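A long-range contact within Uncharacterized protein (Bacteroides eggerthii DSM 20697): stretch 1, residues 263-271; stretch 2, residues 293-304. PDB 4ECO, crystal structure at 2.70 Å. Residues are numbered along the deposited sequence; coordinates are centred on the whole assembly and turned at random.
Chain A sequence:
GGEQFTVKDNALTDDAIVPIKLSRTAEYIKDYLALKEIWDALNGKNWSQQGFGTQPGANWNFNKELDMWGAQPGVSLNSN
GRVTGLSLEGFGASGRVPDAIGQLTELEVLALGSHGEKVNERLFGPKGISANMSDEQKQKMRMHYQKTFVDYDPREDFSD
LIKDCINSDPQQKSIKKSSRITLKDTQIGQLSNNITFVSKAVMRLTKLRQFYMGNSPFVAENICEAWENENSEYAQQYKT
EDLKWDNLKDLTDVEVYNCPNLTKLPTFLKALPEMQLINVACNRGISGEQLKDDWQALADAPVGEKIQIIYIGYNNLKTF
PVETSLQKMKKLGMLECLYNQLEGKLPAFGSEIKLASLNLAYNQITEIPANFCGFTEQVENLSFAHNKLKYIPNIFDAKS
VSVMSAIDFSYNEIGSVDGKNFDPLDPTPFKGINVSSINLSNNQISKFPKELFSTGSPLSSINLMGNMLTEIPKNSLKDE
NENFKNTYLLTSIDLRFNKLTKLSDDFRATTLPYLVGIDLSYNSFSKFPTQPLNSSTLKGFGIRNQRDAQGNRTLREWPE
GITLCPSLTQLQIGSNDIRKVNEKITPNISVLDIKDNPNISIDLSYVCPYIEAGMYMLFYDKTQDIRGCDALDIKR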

ATOM      1  N   THR A 263      16.402  17.718   9.464  1.00 40.70           N
ATOM      2  CA  THR A 263      17.661  16.979   9.336  1.00 40.85           C
ATOM      3  C   THR A 263      17.662  15.872  10.372  1.00 47.70           C
ATOM      4  O   THR A 263      18.535  14.998  10.357  1.00 49.60           O
ATOM      5  CB  THR A 263      18.893  17.884   9.438  1.00 47.31           C
ATOM      6  OG1 THR A 263      18.803  18.746  10.580  1.00 59.62           O
ATOM      7  CG2 THR A 263      19.125  18.686   8.184  1.00 38.07           C
ATOM      8  N   LYS A 264      16.650  15.902  11.261  1.00 43.98           N
ATOM      9  CA  LYS A 264      16.380  14.932  12.328  1.00 43.49           C
ATOM     10  C   LYS A 264      14.923  15.036  12.699  1.00 46.83           C
ATOM     11  O   LYS A 264      14.276  16.019  12.343  1.00 45.96           O
ATOM     12  CB  LYS A 264      17.294  15.159  13.563  1.00 46.72           C
ATOM     13  CG  LYS A 264      16.924  16.375  14.417  1.00 48.51           C
ATOM     14  CD  LYS A 264      17.753  16.502  15.670  1.00 47.83           C
ATOM     15  CE  LYS A 264      17.034  17.358  16.669  1.00 52.23           C
ATOM     16  NZ  LYS A 264      17.944  17.822  17.743  1.00 72.93           N
ATOM     17  N   LEU A 265      14.388  14.042  13.407  1.00 45.44           N
ATOM     18  CA  LEU A 265      12.988  14.099  13.861  1.00 43.95           C
ATOM     19  C   LEU A 265      12.895  15.007  15.067  1.00 48.55           C
ATOM     20  O   LEU A 265      13.839  15.003  15.871  1.00 49.17           O
ATOM     21  CB  LEU A 265      12.412  12.702  14.195  1.00 43.16           C
ATOM     22  CG  LEU A 265      12.280  11.710  13.044  1.00 46.23           C
ATOM     23  CD1 LEU A 265      11.748  10.388  13.542  1.00 46.62           C
ATOM     24  CD2 LEU A 265      11.364  12.239  11.950  1.00 46.35           C
ATOM     25  N   PRO A 266      11.790  15.794  15.224  1.00 44.48           N
ATOM     26  CA  PRO A 266      11.661  16.646  16.427  1.00 43.99           C
ATOM     27  C   PRO A 266      11.718  15.769  17.684  1.00 46.39           C
ATOM     28  O   PRO A 266      11.226  14.638  17.705  1.00 44.99           O
ATOM     29  CB  PRO A 266      10.317  17.369  16.239  1.00 44.77           C
ATOM     30  CG  PRO A 266       9.612  16.649  15.207  1.00 48.36           C
ATOM     31  CD  PRO A 266      10.601  15.899  14.357  1.00 44.48           C
ATOM     32  N   THR A 267      12.401  16.263  18.693  1.00 44.51           N
ATOM     33  CA  THR A 267      12.716  15.528  19.921  1.00 46.04           C
ATOM     34  C   THR A 267      11.522  15.318  20.871  1.00 53.03           C
ATOM     35  O   THR A 267      11.631  14.509  21.809  1.00 54.97           O
ATOM     36  CB  THR A 267      13.823  16.264  20.671  1.00 42.68           C
ATOM     37  OG1 THR A 267      13.362  17.578  20.986  1.00 47.28           O
ATOM     38  CG2 THR A 267      15.119  16.339  19.859  1.00 33.20           C
ATOM     39  N   PHE A 268      10.402  16.013  20.635  1.00 49.18           N
ATOM     40  CA  PHE A 268       9.242  15.914  21.521  1.00 49.50           C
ATOM     41  C   PHE A 268       8.562  14.551  21.382  1.00 53.17           C
ATOM     42  O   PHE A 268       7.862  14.127  22.311  1.00 53.38           O
ATOM     43  CB  PHE A 268       8.243  17.058  21.252  1.00 50.40           C
ATOM     44  CG  PHE A 268       7.299  16.868  20.094  1.00 50.25           C
ATOM     45  CD1 PHE A 268       7.651  17.285  18.818  1.00 53.26           C
ATOM     46  CD2 PHE A 268       6.045  16.293  20.283  1.00 52.05           C
ATOM     47  CE1 PHE A 268       6.772  17.114  17.745  1.00 53.52           C
ATOM     48  CE2 PHE A 268       5.172  16.101  19.211  1.00 54.28           C
ATOM     49  CZ  PHE A 268       5.537  16.520  17.951  1.00 52.56           C
ATOM     50  N   LEU A 269       8.742  13.888  20.211  1.00 47.33           N
ATOM     51  CA  LEU A 269       8.110  12.606  19.901  1.00 45.32           C
ATOM     52  C   LEU A 269       8.509  11.550  20.915  1.00 52.09           C
ATOM     53  O   LEU A 269       7.607  10.951  21.495  1.00 53.93           O
ATOM     54  CB  LEU A 269       8.449  12.142  18.482  1.00 43.27           C
ATOM     55  CG  LEU A 269       7.997  13.056  17.335  1.00 44.22           C
ATOM     56  CD1 LEU A 269       8.720  12.712  16.056  1.00 42.83           C
ATOM     57  CD2 LEU A 269       6.517  13.003  17.127  1.00 40.97           C
ATOM     58  N   LYS A 270       9.830  11.376  21.206  1.00 47.76           N
ATOM     59  CA  LYS A 270      10.291  10.364  22.177  1.00 47.30           C
ATOM     60  C   LYS A 270       9.879  10.717  23.631  1.00 52.71           C
ATOM     61  O   LYS A 270       9.821   9.821  24.487  1.00 55.20           O
ATOM     62  CB  LYS A 270      11.806  10.132  22.093  1.00 47.98           C
ATOM     63  CG  LYS A 270      12.671  11.344  22.344  1.00 48.91           C
ATOM     64  CD  LYS A 270      14.114  11.000  22.064  1.00 51.36           C
ATOM     65  CE  LYS A 270      15.049  12.128  22.383  1.00 56.69           C
ATOM     66  NZ  LYS A 270      16.434  11.782  21.987  1.00 70.45           N
ATOM     67  N   ALA A 271       9.544  11.990  23.878  1.00 47.46           N
ATOM     68  CA  ALA A 271       9.111  12.490  25.179  1.00 47.41           C
ATOM     69  C   ALA A 271       7.611  12.200  25.447  1.00 51.55           C
ATOM     70  O   ALA A 271       7.164  12.407  26.573  1.00 55.11           O
ATOM     71  CB  ALA A 271       9.377  13.993  25.277  1.00 47.48           C
ATOM     72  N   ASP A 293      18.593   6.283  13.877  1.00 50.36           N
ATOM     73  CA  ASP A 293      18.898   6.695  15.245  1.00 51.33           C
ATOM     74  C   ASP A 293      17.656   7.287  15.954  1.00 54.77           C
ATOM     75  O   ASP A 293      17.417   6.936  17.111  1.00 56.26           O
ATOM     76  CB  ASP A 293      20.064   7.695  15.245  1.00 53.77           C
ATOM     77  CG  ASP A 293      21.418   7.051  14.956  1.00 69.11           C
ATOM     78  OD1 ASP A 293      21.562   5.818  15.189  1.00 71.40           O
ATOM     79  OD2 ASP A 293      22.353   7.785  14.545  1.00 75.78           O
ATOM     80  N   ASP A 294      16.852   8.119  15.259  1.00 49.47           N
ATOM     81  CA  ASP A 294      15.622   8.699  15.822  1.00 48.78           C
ATOM     82  C   ASP A 294      14.585   7.591  16.075  1.00 53.24           C
ATOM     83  O   ASP A 294      13.958   7.587  17.146  1.00 53.63           O
ATOM     84  CB  ASP A 294      15.035   9.803  14.921  1.00 48.27           C
ATOM     85  CG  ASP A 294      15.861  11.076  14.815  1.00 53.80           C
ATOM     86  OD1 ASP A 294      16.373  11.556  15.874  1.00 58.90           O
ATOM     87  OD2 ASP A 294      15.919  11.653  13.704  1.00 46.79           O
ATOM     88  N   TRP A 295      14.435   6.635  15.109  1.00 47.82           N
ATOM     89  CA  TRP A 295      13.548   5.469  15.251  1.00 46.59           C
ATOM     90  C   TRP A 295      14.014   4.637  16.458  1.00 50.84           C
ATOM     91  O   TRP A 295      13.175   4.322  17.319  1.00 51.62           O
ATOM     92  CB  TRP A 295      13.512   4.629  13.957  1.00 43.72           C
ATOM     93  CG  TRP A 295      12.583   3.432  13.942  1.00 44.31           C
ATOM     94  CD1 TRP A 295      11.832   2.947  14.973  1.00 47.52           C
ATOM     95  CD2 TRP A 295      12.359   2.533  12.829  1.00 43.54           C
ATOM     96  NE1 TRP A 295      11.141   1.818  14.573  1.00 46.38           N
ATOM     97  CE2 TRP A 295      11.452   1.537  13.268  1.00 46.90           C
ATOM     98  CE3 TRP A 295      12.842   2.470  11.505  1.00 43.78           C
ATOM     99  CZ2 TRP A 295      11.019   0.493  12.432  1.00 45.24           C
ATOM    100  CZ3 TRP A 295      12.395   1.453  10.674  1.00 44.33           C
ATOM    101  CH2 TRP A 295      11.497   0.477  11.138  1.00 44.97           C
ATOM    102  N   GLN A 296      15.353   4.371  16.569  1.00 45.40           N
ATOM    103  CA  GLN A 296      15.922   3.585  17.663  1.00 46.46           C
ATOM    104  C   GLN A 296      15.581   4.209  18.991  1.00 52.66           C
ATOM    105  O   GLN A 296      15.139   3.506  19.905  1.00 52.75           O
ATOM    106  CB  GLN A 296      17.445   3.419  17.521  1.00 48.40           C
ATOM    107  CG  GLN A 296      17.993   2.291  18.401  1.00 56.50           C
ATOM    108  CD  GLN A 296      19.344   1.759  17.975  1.00 71.22           C
ATOM    109  OE1 GLN A 296      19.539   1.171  16.891  1.00 69.63           O
ATOM    110  NE2 GLN A 296      20.278   1.860  18.884  1.00 48.13           N
ATOM    111  N   ALA A 297      15.752   5.545  19.072  1.00 50.68           N
ATOM    112  CA  ALA A 297      15.488   6.364  20.252  1.00 50.83           C
ATOM    113  C   ALA A 297      14.027   6.221  20.693  1.00 56.92           C
ATOM    114  O   ALA A 297      13.766   6.096  21.892  1.00 57.25           O
ATOM    115  CB  ALA A 297      15.816   7.813  19.956  1.00 50.54           C
ATOM    116  N   LEU A 298      13.086   6.190  19.710  1.00 53.17           N
ATOM    117  CA  LEU A 298      11.660   6.011  19.964  1.00 52.34           C
ATOM    118  C   LEU A 298      11.395   4.630  20.591  1.00 56.68           C
ATOM    119  O   LEU A 298      10.723   4.567  21.625  1.00 56.36           O
ATOM    120  CB  LEU A 298      10.838   6.203  18.684  1.00 50.56           C
ATOM    121  CG  LEU A 298      10.607   7.650  18.251  1.00 53.16           C
ATOM    122  CD1 LEU A 298      10.162   7.726  16.817  1.00 50.57           C
ATOM    123  CD2 LEU A 298       9.617   8.336  19.150  1.00 56.67           C
ATOM    124  N   ALA A 299      11.987   3.555  20.023  1.00 53.72           N
ATOM    125  CA  ALA A 299      11.878   2.174  20.528  1.00 54.12           C
ATOM    126  C   ALA A 299      12.450   2.037  21.957  1.00 59.85           C
ATOM    127  O   ALA A 299      11.877   1.319  22.795  1.00 61.05           O
ATOM    128  CB  ALA A 299      12.608   1.230  19.595  1.00 54.33           C
ATOM    129  N   ASP A 300      13.563   2.750  22.232  1.00 55.32           N
ATOM    130  CA  ASP A 300      14.251   2.711  23.524  1.00 56.02           C
ATOM    131  C   ASP A 300      13.522   3.555  24.584  1.00 61.50           C
ATOM    132  O   ASP A 300      13.692   3.297  25.780  1.00 63.49           O
ATOM    133  CB  ASP A 300      15.706   3.176  23.370  1.00 57.16           C
ATOM    134  CG  ASP A 300      16.572   2.256  22.525  1.00 61.76           C
ATOM    135  OD1 ASP A 300      16.284   1.024  22.485  1.00 58.41           O
ATOM    136  OD2 ASP A 300      17.541   2.757  21.910  1.00 68.13           O
ATOM    137  N   ALA A 301      12.712   4.544  24.160  1.00 56.66           N
ATOM    138  CA  ALA A 301      11.946   5.392  25.082  1.00 56.57           C
ATOM    139  C   ALA A 301      10.667   4.656  25.551  1.00 58.58           C
ATOM    140  O   ALA A 301      10.288   3.665  24.907  1.00 56.39           O
ATOM    141  CB  ALA A 301      11.592   6.721  24.415  1.00 56.21           C
ATOM    142  N   PRO A 302       9.993   5.089  26.660  1.00 55.94           N
ATOM    143  CA  PRO A 302       8.785   4.364  27.122  1.00 56.43           C
ATOM    144  C   PRO A 302       7.671   4.286  26.083  1.00 61.68           C
ATOM    145  O   PRO A 302       6.886   3.332  26.135  1.00 63.01           O
ATOM    146  CB  PRO A 302       8.324   5.179  28.333  1.00 58.86           C
ATOM    147  CG  PRO A 302       9.586   5.826  28.845  1.00 63.46           C
ATOM    148  CD  PRO A 302      10.339   6.186  27.595  1.00 58.00           C
ATOM    149  N   VAL A 303       7.634   5.256  25.124  1.00 57.10           N
ATOM    150  CA  VAL A 303       6.669   5.358  24.020  1.00 54.48           C
ATOM    151  C   VAL A 303       6.847   4.170  23.023  1.00 55.99           C
ATOM    152  O   VAL A 303       5.868   3.807  22.354  1.00 56.18           O
ATOM    153  CB  VAL A 303       6.761   6.739  23.307  1.00 57.58           C
ATOM    154  CG1 VAL A 303       8.048   6.915  22.502  1.00 57.08           C
ATOM    155  CG2 VAL A 303       5.539   7.010  22.446  1.00 56.45           C
ATOM    156  N   GLY A 304       8.057   3.580  22.956  1.00 49.40           N
ATOM    157  CA  GLY A 304       8.377   2.450  22.078  1.00 48.41           C
ATOM    158  C   GLY A 304       7.428   1.288  22.273  1.00 54.65           C
ATOM    159  O   GLY A 304       6.918   0.700  21.306  1.00 53.49           O
TER

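Lys270, Asp294 and Leu298 account for most of the contact between residues 263-271 and residues 293-304, a helix through Asp300 and the residues after it; the two stretches together bury 391 Å² of surface. Asp294 supplies the polar anchor. Its CA-to-CB bond points toward the first stretch, and with chi1 in the m well its carboxylate accepts the one hydrogen bond that crosses between the stretches, from Leu265 N to Asp294 OD2 (2.9 Å). The N-H...O angle of 168° is nearly linear, so the backbone amide is well satisfied in a stretch that has no regular secondary structure there. Asp294 OD2 also lies 3.6 Å from Lys264 CA, so the backbone just before the donor also lies close to this oxygen. The CA-to-CB bond of Leu265 points toward the second stretch as well, and Leu265 CD1 packs 3.6 Å from Asp294 CB, covering the aliphatic base of the acid.

One helical turn later, Leu298 takes over. Its CA-to-CB bond runs sideways, but the end of the side chain comes nearer: Leu298 CD2 sits 3.7 Å from Lys270 N and 4.0 Å from Leu269 CB, the latter an apolar contact between two leucines. Here the backbones approach closely, with Lys270 CA and Leu298 CA 5.1 Å apart.

Lys270 covers the largest area, 88 Å², without a hydrogen bond or salt bridge to the second stretch. With chi1 p and the remaining chi angles t, its extended chain lays methylenes along the end of the helix and the residue after it; Lys270 CD is 4.2 Å from Ala297 CB, and Lys270 CB is 4.1 Å from Ala301 CB. The small alanine side chains at both positions point toward the first stretch. Ala301 CB also meets Lys270 O at 3.6 Å, and Val303 CG1 closes this end of the contact, 3.9 Å from Lys270 O.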